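Local coordinates for inorganic pyrophosphatase (Thermus thermophilus, PDB 2PRD), which probably catalyses the magnesium-dependent hydrolysis of inorganic pyrophosphate to two phosphate ions, working as a homohexamer, at residues Glu14-Val19 with Gly56-Thr61; Glu21-Ser26 with Leu79-Val84; Gly27-Tyr32 with Lys40-Leu45; Leu72-Tyr77 with Ile106-Glu111. All coordinates share one frame; numbering follows the deposited sequence.

Contact 1: residues Glu14-Val19 with Gly56-Thr61; sequences EVVHMV and GFIPST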
loop_
_atom_site.group_PDB
_atom_site.type_symbol
_atom_site.label_atom_id
_atom_site.label_comp_id
_atom_site.label_asym_id
_atom_site.label_seq_id
_atom_site.Cartn_x
_atom_site.Cartn_y
_atom_site.Cartn_z
ATOM N N GLU A 14 4.408 23.492 24.923
ATOM C CA GLU A 14 4.481 22.050 25.203
ATOM C C GLU A 14 3.847 21.192 24.115
ATOM O O GLU A 14 4.392 20.109 23.814
ATOM C CB GLU A 14 3.867 21.720 26.552
ATOM C CG GLU A 14 4.570 22.187 27.797
ATOM C CD GLU A 14 4.637 23.664 28.081
ATOM O OE1 GLU A 14 3.789 24.466 27.612
ATOM O OE2 GLU A 14 5.597 24.059 28.823
ATOM N N VAL A 15 2.712 21.640 23.612
ATOM C CA VAL A 15 1.951 20.976 22.551
ATOM C C VAL A 15 1.654 22.048 21.516
ATOM O O VAL A 15 1.158 23.124 21.844
ATOM C CB VAL A 15 0.708 20.246 23.051
ATOM C CG1 VAL A 15 -0.003 19.507 21.895
ATOM C CG2 VAL A 15 1.042 19.121 24.055
ATOM N N VAL A 16 2.114 21.824 20.276
ATOM C CA VAL A 16 1.955 22.805 19.208
ATOM C C VAL A 16 1.229 22.266 17.988
ATOM O O VAL A 16 1.126 21.054 17.806
ATOM C CB VAL A 16 3.332 23.343 18.787
ATOM C CG1 VAL A 16 4.120 24.062 19.902
ATOM C CG2 VAL A 16 4.208 22.245 18.240
ATOM N N HIS A 17 0.738 23.153 17.155
ATOM C CA HIS A 17 0.120 22.813 15.886
ATOM C C HIS A 17 1.284 22.614 14.896
ATOM O O HIS A 17 2.287 23.318 15.054
ATOM C CB HIS A 17 -0.756 23.899 15.315
ATOM C CG HIS A 17 -2.153 23.933 15.859
ATOM N ND1 HIS A 17 -2.852 25.113 15.973
ATOM C CD2 HIS A 17 -2.923 22.970 16.368
ATOM C CE1 HIS A 17 -4.062 24.843 16.460
ATOM N NE2 HIS A 17 -4.131 23.545 16.700
ATOM N N MET A 18 1.162 21.678 13.979
ATOM C CA MET A 18 2.149 21.434 12.937
ATOM C C MET A 18 1.396 21.170 11.618
ATOM O O MET A 18 0.371 20.482 11.664
ATOM C CB MET A 18 3.130 20.286 13.219
ATOM C CG MET A 18 4.408 20.736 13.902
ATOM S SD MET A 18 5.706 19.509 13.950
ATOM C CE MET A 18 5.635 18.968 12.232
ATOM N N VAL A 19 1.866 21.764 10.545
ATOM C CA VAL A 19 1.302 21.513 9.199
ATOM C C VAL A 19 2.253 20.465 8.592
ATOM O O VAL A 19 3.460 20.681 8.488
ATOM C CB VAL A 19 1.267 22.772 8.348
ATOM C CG1 VAL A 19 0.587 22.473 7.004
ATOM C CG2 VAL A 19 0.378 23.787 9.070
ATOM N N GLY A 56 7.089 18.705 8.773
ATOM C CA GLY A 56 6.177 19.854 8.436
ATOM C C GLY A 56 6.773 21.040 9.196
ATOM O O GLY A 56 7.919 20.897 9.584
ATOM N N PHE A 57 5.956 22.035 9.388
ATOM C CA PHE A 57 6.429 23.247 10.073
ATOM C C PHE A 57 5.483 23.694 11.140
ATOM O O PHE A 57 4.311 23.285 11.042
ATOM C CB PHE A 57 6.604 24.343 8.982
ATOM C CG PHE A 57 5.341 24.865 8.361
ATOM C CD1 PHE A 57 4.547 25.828 8.974
ATOM C CD2 PHE A 57 4.925 24.417 7.113
ATOM C CE1 PHE A 57 3.387 26.283 8.412
ATOM C CE2 PHE A 57 3.753 24.862 6.531
ATOM C CZ PHE A 57 2.984 25.819 7.163
ATOM N N ILE A 58 5.945 24.530 12.089
ATOM C CA ILE A 58 5.011 25.060 13.124
ATOM C C ILE A 58 4.431 26.368 12.646
ATOM O O ILE A 58 5.239 27.270 12.396
ATOM C CB ILE A 58 5.724 25.194 14.490
ATOM C CG1 ILE A 58 6.319 23.844 14.930
ATOM C CG2 ILE A 58 4.664 25.659 15.508
ATOM C CD1 ILE A 58 6.927 23.829 16.334
ATOM N N PRO A 59 3.133 26.537 12.425
ATOM C CA PRO A 59 2.576 27.790 11.943
ATOM C C PRO A 59 2.778 28.935 12.933
ATOM O O PRO A 59 2.787 28.694 14.159
ATOM C CB PRO A 59 1.124 27.437 11.650
ATOM C CG PRO A 59 0.839 26.280 12.578
ATOM C CD PRO A 59 2.111 25.498 12.638
ATOM N N SER A 60 2.986 30.159 12.430
ATOM C CA SER A 60 3.182 31.324 13.283
ATOM C C SER A 60 4.442 31.307 14.130
ATOM O O SER A 60 4.392 31.591 15.339
ATOM C CB SER A 60 2.036 31.432 14.295
ATOM O OG SER A 60 0.855 31.800 13.561
ATOM N N THR A 61 5.520 30.918 13.497
ATOM C CA THR A 61 6.835 30.870 14.139
ATOM C C THR A 61 7.774 31.359 13.020
ATOM O O THR A 61 7.386 31.363 11.836
ATOM C CB THR A 61 7.323 29.554 14.693
ATOM O OG1 THR A 61 7.413 28.572 13.648
ATOM C CG2 THR A 61 6.440 28.986 15.793
#
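V19 and F57 form an antiparallel hydrogen-bonded pair, their CA atoms 5.5 Å apart, and the chains are steeply inclined, the CA directions from 16 to 19 and from 56 to 59 lying 117° apart. The bond from V19 N to F57 O is 2.9 Å long and nearly straight; the return bond from F57 N to V19 O is more bent, and the position of V19 O is less certain. On the side of the sheet that both side chains share, the F57 ring lies beside V19 and points the same way. CG of F57 sits between the backbone N and the carbonyl carbon (chi1 69°), and V19 CB stands 3.9 Å from the ring centroid, over one face but displaced toward the rim formed by CE2 and CZ, which makes this a CH-pi contact. The pairing belongs to the mixed sheet at the heart of the pyrophosphatase fold, in which strand 15-22 runs between strands 54-57 and 84-97. Next along the chain, I58 reaches back along its longer branch: CG1 touches M18 CG at 3.8 Å, then CD1 meets V16 CG2 at 3.7 Å with the two side chains crossing at about a right angle. M18 bends at chi3 (47°), and its CE comes to rest against the backbone of G56. P59 follows with CD 3.3 Å from H17 O, a buried carbonyl for which the model offers no hydrogen-bonding partner; the imidazole of H17 turns away and bonds through ND1 to P7 O. Helix 158-173 reaches V16 through V165.

Contact 2: residues Glu21-Ser26 with Leu79-Val84; sequences EVPRGS and LLPGVV
P23 and P81 meet ring to ring, crossing at about a right angle, and bury more surface here than any other residues of the two segments. The closest approach is from P23 CG to P81 CD, 3.7 Å, while P23 CD faces P81 CG at 4.0 Å, so the CG and CD methylenes of both rings make the contact. P23 also leans on the backbone of L79: its CB lies 3.1 Å from L79 O and its CG 3.3 Å from the same oxygen. P81 in turn sets CB 3.4 Å from E21 O, a buried carbonyl with no polar partner in the model. P23 is the first residue of the type II turn to S26, closed by S26 N to P23 O at 3.1 Å, and P81 the second of the type II turn from L80 to V83, whose closing bond is weak. At the third positions, G25 and G82 have phi of 89° and 86°, where a CB would be jammed against the preceding carbonyl O, which calls for glycine. The contact joins the end of strand 15-22, where E21 and V22 both face Y55 in a classic beta bulge, to the loop leading into strand 84-97. E21 sets out from CA away from that loop, and its OE2 bonds to Y32 N. D54 OD2 ties both segments, accepting from R24 N and L79 N. P81 also packs on L80 of a neighbouring subunit.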
loop_
_atom_site.group_PDB
_atom_site.type_symbol
_atom_site.label_atom_id
_atom_site.label_comp_id
_atom_site.label_asym_id
_atom_site.label_seq_id
_atom_site.Cartn_x
_atom_site.Cartn_y
_atom_site.Cartn_z
ATOM N N GLU A 21 3.913 18.356 5.798
ATOM C CA GLU A 21 4.278 18.567 4.405
ATOM C C GLU A 21 4.612 17.217 3.768
ATOM O O GLU A 21 4.101 16.946 2.673
ATOM C CB GLU A 21 5.435 19.513 4.211
ATOM C CG GLU A 21 4.892 20.957 4.460
ATOM C CD GLU A 21 6.088 21.887 4.550
ATOM O OE1 GLU A 21 7.113 21.457 5.114
ATOM O OE2 GLU A 21 5.941 22.994 4.008
ATOM N N VAL A 22 5.442 16.462 4.497
ATOM C CA VAL A 22 5.826 15.133 3.933
ATOM C C VAL A 22 5.468 13.998 4.818
ATOM O O VAL A 22 5.959 13.958 5.950
ATOM C CB VAL A 22 7.388 15.145 3.775
ATOM C CG1 VAL A 22 7.901 13.941 2.953
ATOM C CG2 VAL A 22 7.952 16.386 3.115
ATOM N N PRO A 23 4.593 13.072 4.365
ATOM C CA PRO A 23 4.295 11.888 5.158
ATOM C C PRO A 23 5.532 10.995 5.384
ATOM O O PRO A 23 6.518 10.864 4.620
ATOM C CB PRO A 23 3.308 11.129 4.262
ATOM C CG PRO A 23 2.713 12.162 3.377
ATOM C CD PRO A 23 3.894 13.090 3.068
ATOM N N ARG A 24 5.496 10.305 6.546
ATOM C CA ARG A 24 6.561 9.361 6.855
ATOM C C ARG A 24 6.536 8.275 5.787
ATOM O O ARG A 24 5.438 7.847 5.388
ATOM C CB ARG A 24 6.291 8.725 8.233
ATOM C CG ARG A 24 7.154 7.454 8.367
ATOM C CD ARG A 24 7.432 7.125 9.806
ATOM N NE ARG A 24 6.226 6.785 10.506
ATOM C CZ ARG A 24 5.509 5.681 10.296
ATOM N NH1 ARG A 24 5.866 4.772 9.414
ATOM N NH2 ARG A 24 4.424 5.523 11.026
ATOM N N GLY A 25 7.701 7.831 5.298
ATOM C CA GLY A 25 7.642 6.762 4.288
ATOM C C GLY A 25 7.541 7.297 2.892
ATOM O O GLY A 25 7.540 6.483 1.955
ATOM N N SER A 26 7.525 8.607 2.751
ATOM C CA SER A 26 7.459 9.213 1.422
ATOM C C SER A 26 8.773 9.738 0.921
ATOM O O SER A 26 9.653 10.232 1.666
ATOM C CB SER A 26 6.389 10.345 1.513
ATOM O OG SER A 26 6.368 10.980 0.231
ATOM N N LEU A 79 0.967 10.510 8.008
ATOM C CA LEU A 79 -0.090 11.528 7.834
ATOM C C LEU A 79 -0.150 11.957 6.410
ATOM O O LEU A 79 0.444 11.255 5.543
ATOM C CB LEU A 79 0.215 12.631 8.874
ATOM C CG LEU A 79 0.321 12.083 10.317
ATOM C CD1 LEU A 79 1.075 13.026 11.228
ATOM C CD2 LEU A 79 -1.108 11.881 10.870
ATOM N N LEU A 80 -0.885 13.002 6.096
ATOM C CA LEU A 80 -0.984 13.452 4.673
ATOM C C LEU A 80 -0.582 14.901 4.578
ATOM O O LEU A 80 -0.694 15.610 5.596
ATOM C CB LEU A 80 -2.478 13.362 4.315
ATOM C CG LEU A 80 -3.038 12.020 3.864
ATOM C CD1 LEU A 80 -4.548 12.023 3.826
ATOM C CD2 LEU A 80 -2.503 11.695 2.474
ATOM N N PRO A 81 -0.102 15.336 3.416
ATOM C CA PRO A 81 0.289 16.727 3.253
ATOM C C PRO A 81 -0.869 17.656 3.497
ATOM O O PRO A 81 -1.993 17.396 2.972
ATOM C CB PRO A 81 0.801 16.836 1.810
ATOM C CG PRO A 81 1.077 15.417 1.414
ATOM C CD PRO A 81 0.085 14.537 2.197
ATOM N N GLY A 82 -0.620 18.726 4.206
ATOM C CA GLY A 82 -1.650 19.735 4.454
ATOM C C GLY A 82 -2.568 19.544 5.608
ATOM O O GLY A 82 -3.462 20.417 5.780
ATOM N N VAL A 83 -2.427 18.489 6.388
ATOM C CA VAL A 83 -3.279 18.310 7.566
ATOM C C VAL A 83 -2.553 18.926 8.759
ATOM O O VAL A 83 -1.321 19.048 8.736
ATOM C CB VAL A 83 -3.651 16.844 7.845
ATOM C CG1 VAL A 83 -4.082 16.113 6.575
ATOM C CG2 VAL A 83 -2.523 16.104 8.482
ATOM N N VAL A 84 -3.357 19.362 9.738
ATOM C CA VAL A 84 -2.832 19.974 10.952
ATOM C C VAL A 84 -2.849 19.004 12.097
ATOM O O VAL A 84 -3.898 18.363 12.297
ATOM C CB VAL A 84 -3.689 21.215 11.324
ATOM C CG1 VAL A 84 -3.129 21.791 12.615
ATOM C CG2 VAL A 84 -3.606 22.285 10.241
#

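Contact 3: residues Gly27-Tyr32 with Lys40-Leu45; sequences GNKYEY and KLDRVL. With SO4 (sulfate ion), chain B.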
loop_
_atom_site.group_PDB
_atom_site.type_symbol
_atom_site.label_atom_id
_atom_site.label_comp_id
_atom_site.label_asym_id
_atom_site.label_seq_id
_atom_site.Cartn_x
_atom_site.Cartn_y
_atom_site.Cartn_z
ATOM N N GLY A 27 8.956 9.614 -0.386
ATOM C CA GLY A 27 10.128 10.070 -1.131
ATOM C C GLY A 27 9.777 11.299 -1.958
ATOM O O GLY A 27 10.625 11.858 -2.670
ATOM N N ASN A 28 8.530 11.732 -1.861
ATOM C CA ASN A 28 7.989 12.914 -2.552
ATOM C C ASN A 28 8.094 14.088 -1.584
ATOM O O ASN A 28 7.386 14.204 -0.581
ATOM C CB ASN A 28 6.584 12.726 -3.081
ATOM C CG ASN A 28 6.456 12.051 -4.413
ATOM O OD1 ASN A 28 7.336 12.003 -5.271
ATOM N ND2 ASN A 28 5.239 11.576 -4.696
ATOM N N LYS A 29 9.087 14.962 -1.845
ATOM C CA LYS A 29 9.309 16.093 -0.942
ATOM C C LYS A 29 8.393 17.260 -1.272
ATOM O O LYS A 29 8.799 18.069 -2.081
ATOM C CB LYS A 29 10.775 16.523 -1.056
ATOM C CG LYS A 29 11.427 17.057 0.181
ATOM C CD LYS A 29 10.957 18.449 0.568
ATOM C CE LYS A 29 11.814 19.011 1.713
ATOM N NZ LYS A 29 11.119 20.188 2.350
ATOM N N TYR A 30 7.259 17.332 -0.638
ATOM C CA TYR A 30 6.274 18.375 -0.808
ATOM C C TYR A 30 6.557 19.545 0.144
ATOM O O TYR A 30 7.185 19.361 1.174
ATOM C CB TYR A 30 4.860 17.904 -0.389
ATOM C CG TYR A 30 4.304 16.804 -1.240
ATOM C CD1 TYR A 30 4.040 17.069 -2.593
ATOM C CD2 TYR A 30 4.003 15.547 -0.723
ATOM C CE1 TYR A 30 3.502 16.070 -3.396
ATOM C CE2 TYR A 30 3.545 14.530 -1.545
ATOM C CZ TYR A 30 3.290 14.825 -2.872
ATOM O OH TYR A 30 2.728 13.856 -3.690
ATOM N N GLU A 31 5.995 20.686 -0.235
ATOM C CA GLU A 31 6.152 21.885 0.595
ATOM C C GLU A 31 4.930 22.782 0.433
ATOM O O GLU A 31 4.483 22.852 -0.710
ATOM C CB GLU A 31 7.218 22.777 -0.039
ATOM C CG GLU A 31 8.610 22.444 0.408
ATOM C CD GLU A 31 9.584 23.409 -0.293
ATOM O OE1 GLU A 31 8.992 24.238 -1.022
ATOM O OE2 GLU A 31 10.798 23.229 -0.090
ATOM N N TYR A 32 4.597 23.483 1.497
ATOM C CA TYR A 32 3.467 24.415 1.365
ATOM C C TYR A 32 4.033 25.726 0.830
ATOM O O TYR A 32 5.053 26.187 1.339
ATOM C CB TYR A 32 2.801 24.636 2.701
ATOM C CG TYR A 32 1.750 25.708 2.597
ATOM C CD1 TYR A 32 0.537 25.384 2.010
ATOM C CD2 TYR A 32 1.977 27.007 3.048
ATOM C CE1 TYR A 32 -0.466 26.356 1.892
ATOM C CE2 TYR A 32 0.987 27.980 2.929
ATOM C CZ TYR A 32 -0.217 27.630 2.346
ATOM O OH TYR A 32 -1.246 28.546 2.236
ATOM N N LYS A 40 3.106 22.158 -3.014
ATOM C CA LYS A 40 3.788 21.977 -4.278
ATOM C C LYS A 40 4.839 20.885 -4.113
ATOM O O LYS A 40 5.294 20.694 -2.981
ATOM C CB LYS A 40 4.523 23.285 -4.596
ATOM C CG LYS A 40 5.210 23.233 -5.957
ATOM C CD LYS A 40 5.746 24.628 -6.307
ATOM C CE LYS A 40 7.073 24.898 -5.607
ATOM N NZ LYS A 40 8.233 24.469 -6.448
ATOM N N LEU A 41 5.218 20.286 -5.232
ATOM C CA LEU A 41 6.284 19.259 -5.082
ATOM C C LEU A 41 7.595 20.002 -5.278
ATOM O O LEU A 41 7.806 20.578 -6.338
ATOM C CB LEU A 41 6.153 18.171 -6.118
ATOM C CG LEU A 41 7.346 17.185 -6.031
ATOM C CD1 LEU A 41 6.844 16.059 -5.103
ATOM C CD2 LEU A 41 7.721 16.718 -7.398
ATOM N N ASP A 42 8.382 19.975 -4.216
ATOM C CA ASP A 42 9.681 20.657 -4.299
ATOM C C ASP A 42 10.603 19.754 -5.084
ATOM O O ASP A 42 11.315 20.172 -6.016
ATOM C CB ASP A 42 10.115 20.915 -2.857
ATOM C CG ASP A 42 11.476 21.597 -2.960
ATOM O OD1 ASP A 42 11.504 22.766 -3.421
ATOM O OD2 ASP A 42 12.451 20.904 -2.640
ATOM N N ARG A 43 10.557 18.444 -4.777
ATOM C CA ARG A 43 11.401 17.526 -5.556
ATOM C C ARG A 43 11.168 16.121 -5.029
ATOM O O ARG A 43 10.602 16.019 -3.954
ATOM C CB ARG A 43 12.885 17.830 -5.345
ATOM C CG ARG A 43 13.451 17.365 -4.001
ATOM C CD ARG A 43 14.826 17.921 -3.747
ATOM N NE ARG A 43 15.439 17.524 -2.490
ATOM C CZ ARG A 43 15.301 18.067 -1.294
ATOM N NH1 ARG A 43 14.514 19.135 -1.083
ATOM N NH2 ARG A 43 15.943 17.626 -0.233
ATOM N N VAL A 44 11.645 15.175 -5.793
ATOM C CA VAL A 44 11.637 13.741 -5.448
ATOM C C VAL A 44 13.056 13.437 -4.985
ATOM O O VAL A 44 13.995 13.793 -5.684
ATOM C CB VAL A 44 11.237 12.882 -6.645
ATOM C CG1 VAL A 44 11.122 11.396 -6.333
ATOM C CG2 VAL A 44 9.897 13.345 -7.198
ATOM N N LEU A 45 13.210 12.874 -3.799
ATOM C CA LEU A 45 14.556 12.552 -3.265
ATOM C C LEU A 45 15.251 11.653 -4.293
ATOM O O LEU A 45 14.620 10.708 -4.751
ATOM C CB LEU A 45 14.410 11.859 -1.925
ATOM C CG LEU A 45 13.728 12.507 -0.751
ATOM C CD1 LEU A 45 13.754 11.531 0.442
ATOM C CD2 LEU A 45 14.402 13.829 -0.351
HETATM S S SO4 B . 15.118 20.465 2.598
HETATM O O1 SO4 B . 16.341 21.332 2.670
HETATM O O2 SO4 B . 15.559 19.026 2.534
HETATM O O3 SO4 B . 14.042 20.673 3.606
HETATM O O4 SO4 B . 14.487 20.817 1.255
#
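K29 and R43 face each other as an antiparallel hydrogen-bonded pair, and the backbone bonds around them reveal an irregularity. K29 N reaches R43 O at 2.8 Å, whereas K29 O accepts from two donors, D42 N at 2.9 Å and R43 N at 3.2 Å. D42 and R43 therefore both face K29, a classic beta bulge that shifts the register by one before Y30 pairs with L41. E31 and K40 then exchange bonds in both directions, and L45 N to G27 O closes the other end.

Apolar contact lies on the side that carries N28, Y30, L41 and V44. CD1 of L41 approaches Y30 CE1 at 3.8 Å, obliquely to the ring, while K40 O lies at the ring's edge, in its plane.

Charged groups crowd the face bearing K29, E31 and R43. The carboxylates of E31 and D42 are stacked, their planes 19° apart and E31 OE2 3.4 Å from D42 OD1. D42 OD2 takes a 3.1 Å bond from R43 NH1 in the guanidinium plane, and K29 NZ forms a long salt bridge with E31 OE2. R43 NE pairs with E143, and CG of K29 lies over one guanidinium face.

Extended from CG to NE (chi2 -169°, chi3 -180°), R43 brings its guanidinium edge to the sulfate: NH1 holds O4 at 2.9 Å and NH2 holds O2, nearly straight, while K29 NZ bonds weakly to O3. Y139 and K140 also bind the ion. The sulfate, probably from the crystallisation liquor, is consistent with a phosphate position in the predicted active site, to which this beta hairpin contributes K29 and R43.

Contact 4: residues Leu72-Tyr77 with Ile106-Glu111; sequences LVLSTY and IGVVAE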
loop_
_atom_site.group_PDB
_atom_site.type_symbol
_atom_site.label_atom_id
_atom_site.label_comp_id
_atom_site.label_asym_id
_atom_site.label_seq_id
_atom_site.Cartn_x
_atom_site.Cartn_y
_atom_site.Cartn_z
ATOM N N LEU A 72 10.147 17.093 12.821
ATOM C CA LEU A 72 9.895 15.694 12.445
ATOM C C LEU A 72 9.038 15.001 13.478
ATOM O O LEU A 72 9.380 15.041 14.659
ATOM C CB LEU A 72 11.268 15.034 12.322
ATOM C CG LEU A 72 11.249 13.825 11.388
ATOM C CD1 LEU A 72 11.294 14.295 9.935
ATOM C CD2 LEU A 72 12.404 12.895 11.669
ATOM N N VAL A 73 7.906 14.420 13.094
ATOM C CA VAL A 73 6.978 13.771 14.022
ATOM C C VAL A 73 7.004 12.254 13.916
ATOM O O VAL A 73 7.001 11.693 12.815
ATOM C CB VAL A 73 5.552 14.227 13.686
ATOM C CG1 VAL A 73 4.495 13.758 14.682
ATOM C CG2 VAL A 73 5.495 15.742 13.558
ATOM N N LEU A 74 6.983 11.625 15.084
ATOM C CA LEU A 74 6.956 10.159 15.190
ATOM C C LEU A 74 5.478 9.820 15.181
ATOM O O LEU A 74 4.734 10.390 16.022
ATOM C CB LEU A 74 7.664 9.780 16.488
ATOM C CG LEU A 74 9.100 10.280 16.610
ATOM C CD1 LEU A 74 9.784 9.545 17.776
ATOM C CD2 LEU A 74 9.855 10.025 15.323
ATOM N N SER A 75 4.992 8.999 14.263
ATOM C CA SER A 75 3.563 8.690 14.219
ATOM C C SER A 75 3.384 7.174 14.087
ATOM O O SER A 75 4.376 6.590 13.674
ATOM C CB SER A 75 2.919 9.292 12.952
ATOM O OG SER A 75 3.828 9.076 11.865
ATOM N N THR A 76 2.205 6.704 14.434
ATOM C CA THR A 76 1.860 5.293 14.255
ATOM C C THR A 76 1.558 5.042 12.779
ATOM O O THR A 76 2.042 4.032 12.235
ATOM C CB THR A 76 0.622 4.836 15.064
ATOM O OG1 THR A 76 1.019 4.999 16.450
ATOM C CG2 THR A 76 0.367 3.347 14.893
ATOM N N TYR A 77 0.847 5.934 12.161
ATOM C CA TYR A 77 0.472 5.845 10.731
ATOM C C TYR A 77 0.853 7.168 10.062
ATOM O O TYR A 77 0.620 8.228 10.675
ATOM C CB TYR A 77 -1.039 5.629 10.586
ATOM C CG TYR A 77 -1.691 4.562 11.413
ATOM C CD1 TYR A 77 -1.305 3.224 11.262
ATOM C CD2 TYR A 77 -2.748 4.838 12.286
ATOM C CE1 TYR A 77 -1.900 2.203 11.987
ATOM C CE2 TYR A 77 -3.309 3.820 13.022
ATOM C CZ TYR A 77 -2.909 2.522 12.854
ATOM O OH TYR A 77 -3.516 1.506 13.570
ATOM N N ILE A 106 11.602 17.705 17.360
ATOM C CA ILE A 106 11.303 16.272 17.289
ATOM C C ILE A 106 9.992 16.175 18.081
ATOM O O ILE A 106 9.949 16.687 19.205
ATOM C CB ILE A 106 12.403 15.379 17.835
ATOM C CG1 ILE A 106 13.717 15.561 17.040
ATOM C CG2 ILE A 106 12.101 13.885 17.828
ATOM C CD1 ILE A 106 13.460 15.232 15.581
ATOM N N GLY A 107 8.935 15.596 17.480
ATOM C CA GLY A 107 7.708 15.524 18.297
ATOM C C GLY A 107 6.986 14.208 18.067
ATOM O O GLY A 107 7.463 13.404 17.274
ATOM N N VAL A 108 5.904 14.030 18.817
ATOM C CA VAL A 108 5.136 12.798 18.681
ATOM C C VAL A 108 3.683 13.245 18.516
ATOM O O VAL A 108 3.414 14.275 19.084
ATOM C CB VAL A 108 5.198 11.901 19.925
ATOM C CG1 VAL A 108 6.510 11.130 19.969
ATOM C CG2 VAL A 108 5.107 12.708 21.201
ATOM N N VAL A 109 2.896 12.457 17.819
ATOM C CA VAL A 109 1.468 12.779 17.699
ATOM C C VAL A 109 0.927 12.761 19.125
ATOM O O VAL A 109 1.007 11.725 19.786
ATOM C CB VAL A 109 0.840 11.681 16.837
ATOM C CG1 VAL A 109 -0.673 11.671 16.826
ATOM C CG2 VAL A 109 1.356 11.922 15.399
ATOM N N ALA A 110 0.384 13.892 19.559
ATOM C CA ALA A 110 -0.109 14.082 20.906
ATOM C C ALA A 110 -1.317 13.229 21.241
ATOM O O ALA A 110 -1.491 12.780 22.382
ATOM C CB ALA A 110 -0.469 15.551 21.117
ATOM N N GLU A 111 -2.172 13.021 20.260
ATOM C CA GLU A 111 -3.404 12.235 20.494
ATOM C C GLU A 111 -3.296 10.809 20.026
ATOM O O GLU A 111 -4.212 10.386 19.343
ATOM C CB GLU A 111 -4.591 12.931 19.819
ATOM C CG GLU A 111 -4.872 14.322 20.372
ATOM C CD GLU A 111 -5.454 14.275 21.772
ATOM O OE1 GLU A 111 -6.117 13.287 22.138
ATOM O OE2 GLU A 111 -5.258 15.227 22.561
#
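V73 and V109 cross at about a right angle, with V73 CG1 3.7 Å from V109 CG2. With CG1 anti to the backbone N (chi1 168°), V109 leaves CG2 beside that N, where it meets V73 CG1 and also S75 CB, the latter at 3.9 Å. G107, opposite V73 in the parallel register, has no side chain, and V73 CG1 makes its contact farther along the strand.

On the other face of the sheet, L72 and I106 pair, as do L74 and V108. I106 meets L72 through the end of its longer branch, CD1 to L72 CB at 3.9 Å. L74 and V108 touch nearer the backbone, through L74 CB and V108 CG1, also at 3.9 Å; CG of L74 additionally lies 3.6 Å from G107 O.

Three hydrogen bonds fix this register. G107 N donates to L72 O and L74 N to G107 O, each 2.9 Å long, so G107 bonds to the residues before and after V73, as parallel pairing requires. V109 N to L74 O is longer, 3.3 Å. The strand axes diverge from parallel by 40°.

Polar ends leave the pair: S75 OG bonds to D54 OD1. Within the mixed sheet, strand 70-74 lies between strands 54-57 and 101-109, V73 packing on M18 of strand 15-22 and on V87 of strand 84-97, and strand 101-109 is bordered on its other side by antiparallel strand 84-97, while V109 packs on L41 of a neighbouring subunit.

Contacts 1, 2 and 4 share the mixed sheet, whereas contact 3 is the separate hairpin. Contacts 1 and 4 meet where M18 CE lies 3.5 Å from V73 CG2, their centres about 12 Å apart. Contact 2 joins the hairpin to the sheet through E21, whose OE2 also packs 3.6 Å from F57 CD2 of contact 1; F57 CE2 in turn lies 4.0 Å from Y32 CB of contact 3. R24 NH2 reaches S75 O of contact 4 at 2.9 Å. Contacts 3 and 4 do not touch, with nearest atoms about 9 Å apart. Predicted substrate ligand Y55 lies near K29, E21 and L72, and F57 near the predicted magnesium ligand D70, so each contact has a residue near the predicted active site, with contact 3 supplying K29 and R43 directly.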